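Local coordinates for FBP protein (Leishmania major, PDB 5OEZ) that probably hydrolyses fructose 1,6-bisphosphate to fructose 6-phosphate and phosphate as a magnesium-dependent, homotetrameric class 1 enzyme of gluconeogenesis, at residues G95-E100 with K278-Y283. Residues are numbered along the deposited sequence; the frame is centred on the assembly and turned at random.
Sequences GSEEEE and KLRLLY
Glu97 lies across the ring of Tyr283 and reaches on to Arg280, joining the end of strand 91-96 in the N-terminal half of the chain to the start of helix 281-294 in the C-terminal half. The tight part is the aromatic one. Glu97 CA sits over the middle of one ring face, 3.7 Å from the Tyr283 centroid and 14° off its normal, a CH-pi contact, while CB of Leu282 lies nearer the rim of the opposite face. At the ring edge Gly95 O comes within 3.5 Å of Tyr283 CE1, close to the ring plane, and His315 also meets this buried ring.

CG of Glu97 is anti to its backbone N (chi1 -165°) and the chain continues extended, passing its methylene over a face of the Arg280 guanidinium, with CG 3.6 Å from NH1. OE2 of Glu97 then forms a salt bridge of 2.9 Å with NH1 of Arg280, the two flat groups turned 53° apart. This side is looser: both residues are partly exposed, one guanidinium nitrogen carries the link, and the position of OE2, and with it the bridge, is less certain because OE2 sits too close to another atom of the model. Within the type I turn from Ser96 to Glu99, Glu98 points away from the contact and is exposed.

In other crystals of this enzyme Glu97 and Asp118 bind both of two manganese ions, and Glu284 binds one of them. Without metal in this chain, the Glu97 carboxylate lies close to those of Asp118 and Glu284, and the positive charge of Arg280 may partly offset the repulsion.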
loop_
_atom_site.group_PDB
_atom_site.type_symbol
_atom_site.label_atom_id
_atom_site.label_comp_id
_atom_site.label_asym_id
_atom_site.label_seq_id
_atom_site.Cartn_x
_atom_site.Cartn_y
_atom_site.Cartn_z
ATOM N N GLY C 95 -16.995 5.076 -26.577
ATOM C CA GLY C 95 -18.379 5.120 -26.140
ATOM C C GLY C 95 -18.476 4.787 -24.672
ATOM O O GLY C 95 -18.235 3.657 -24.275
ATOM N N SER C 96 -18.831 5.778 -23.868
ATOM C CA SER C 96 -19.118 5.573 -22.449
ATOM C C SER C 96 -20.619 5.416 -22.221
ATOM O O SER C 96 -21.385 6.228 -22.708
ATOM C CB SER C 96 -18.650 6.789 -21.669
ATOM O OG SER C 96 -18.902 6.605 -20.292
ATOM N N GLU C 97 -21.020 4.411 -21.441
ATOM C CA GLU C 97 -22.430 4.166 -21.131
ATOM C C GLU C 97 -23.166 5.379 -20.563
ATOM O O GLU C 97 -24.350 5.555 -20.842
ATOM C CB GLU C 97 -22.587 3.016 -20.135
ATOM C CG GLU C 97 -24.004 2.468 -20.053
ATOM C CD GLU C 97 -24.068 1.213 -19.166
ATOM O OE1 GLU C 97 -23.731 1.318 -17.991
ATOM O OE2 GLU C 97 -24.446 0.095 -19.606
ATOM N N GLU C 98 -22.456 6.212 -19.804
ATOM C CA GLU C 98 -23.032 7.389 -19.167
ATOM C C GLU C 98 -23.349 8.538 -20.132
ATOM O O GLU C 98 -24.202 9.376 -19.817
ATOM C CB GLU C 98 -22.108 7.910 -18.065
ATOM C CG GLU C 98 -21.631 6.842 -17.057
ATOM C CD GLU C 98 -21.046 7.417 -15.769
ATOM O OE1 GLU C 98 -20.730 8.624 -15.712
ATOM O OE2 GLU C 98 -20.895 6.644 -14.794
ATOM N N GLU C 99 -22.755 8.530 -21.325
ATOM C CA GLU C 99 -22.896 9.628 -22.279
ATOM C C GLU C 99 -23.807 9.307 -23.465
ATOM O O GLU C 99 -23.889 8.170 -23.928
ATOM C CB GLU C 99 -21.526 10.013 -22.779
ATOM C CG GLU C 99 -20.570 10.264 -21.631
ATOM C CD GLU C 99 -19.274 10.919 -22.051
ATOM O OE1 GLU C 99 -18.972 10.964 -23.261
ATOM O OE2 GLU C 99 -18.564 11.402 -21.154
ATOM N N GLU C 100 -24.492 10.328 -23.958
ATOM C CA GLU C 100 -25.439 10.126 -25.051
ATOM C C GLU C 100 -24.770 9.883 -26.416
ATOM O O GLU C 100 -25.313 9.147 -27.235
ATOM C CB GLU C 100 -26.509 11.211 -25.104
ATOM C CG GLU C 100 -27.852 10.732 -25.704
ATOM C CD GLU C 100 -28.553 9.558 -24.984
ATOM O OE1 GLU C 100 -28.058 9.023 -23.969
ATOM O OE2 GLU C 100 -29.641 9.148 -25.448
ATOM N N LYS C 278 -33.110 -4.916 -19.298
ATOM C CA LYS C 278 -32.411 -3.993 -18.400
ATOM C C LYS C 278 -31.026 -3.623 -18.899
ATOM O O LYS C 278 -30.698 -2.456 -18.893
ATOM C CB LYS C 278 -32.312 -4.602 -17.000
ATOM C CG LYS C 278 -31.671 -3.765 -15.911
ATOM C CD LYS C 278 -32.006 -4.471 -14.608
ATOM C CE LYS C 278 -31.502 -3.693 -13.403
ATOM N NZ LYS C 278 -31.976 -2.276 -13.342
ATOM N N LEU C 279 -30.261 -4.591 -19.397
ATOM C CA LEU C 279 -28.894 -4.363 -19.739
ATOM C C LEU C 279 -28.746 -3.810 -21.136
ATOM O O LEU C 279 -29.447 -4.214 -22.068
ATOM C CB LEU C 279 -28.079 -5.647 -19.620
ATOM C CG LEU C 279 -27.963 -6.329 -18.265
ATOM C CD1 LEU C 279 -26.816 -7.325 -18.295
ATOM C CD2 LEU C 279 -27.798 -5.353 -17.114
ATOM N N ARG C 280 -27.825 -2.861 -21.244
ATOM C CA ARG C 280 -27.418 -2.306 -22.521
ATOM C C ARG C 280 -26.533 -3.305 -23.272
ATOM O O ARG C 280 -25.624 -3.877 -22.685
ATOM C CB ARG C 280 -26.676 -0.991 -22.309
ATOM C CG ARG C 280 -27.627 0.177 -22.244
ATOM C CD ARG C 280 -26.971 1.516 -21.895
ATOM N NE ARG C 280 -27.721 2.297 -20.844
ATOM C CZ ARG C 280 -27.762 2.011 -19.533
ATOM N NH1 ARG C 280 -27.118 0.960 -19.061
ATOM N NH2 ARG C 280 -28.461 2.768 -18.671
ATOM N N LEU C 281 -26.850 -3.522 -24.543
ATOM C CA LEU C 281 -26.148 -4.479 -25.400
ATOM C C LEU C 281 -24.660 -4.183 -25.601
ATOM O O LEU C 281 -23.822 -5.026 -25.315
ATOM C CB LEU C 281 -26.827 -4.532 -26.769
ATOM C CG LEU C 281 -26.264 -5.508 -27.795
ATOM C CD1 LEU C 281 -26.412 -6.929 -27.306
ATOM C CD2 LEU C 281 -26.977 -5.330 -29.110
ATOM N N LEU C 282 -24.340 -2.982 -26.067
ATOM C CA LEU C 282 -22.961 -2.630 -26.394
ATOM C C LEU C 282 -22.026 -2.530 -25.197
ATOM O O LEU C 282 -20.882 -2.994 -25.253
ATOM C CB LEU C 282 -22.899 -1.292 -27.115
ATOM C CG LEU C 282 -23.072 -1.304 -28.629
ATOM C CD1 LEU C 282 -22.859 0.097 -29.180
ATOM C CD2 LEU C 282 -22.122 -2.269 -29.329
ATOM N N TYR C 283 -22.516 -1.904 -24.136
ATOM C CA TYR C 283 -21.681 -1.547 -23.010
ATOM C C TYR C 283 -21.503 -2.670 -21.975
ATOM O O TYR C 283 -20.487 -2.695 -21.289
ATOM C CB TYR C 283 -22.245 -0.306 -22.327
ATOM C CG TYR C 283 -22.444 0.866 -23.254
ATOM C CD1 TYR C 283 -21.382 1.700 -23.608
ATOM C CD2 TYR C 283 -23.691 1.162 -23.756
ATOM C CE1 TYR C 283 -21.578 2.789 -24.453
ATOM C CE2 TYR C 283 -23.891 2.242 -24.596
ATOM C CZ TYR C 283 -22.829 3.050 -24.939
ATOM O OH TYR C 283 -23.045 4.113 -25.770
#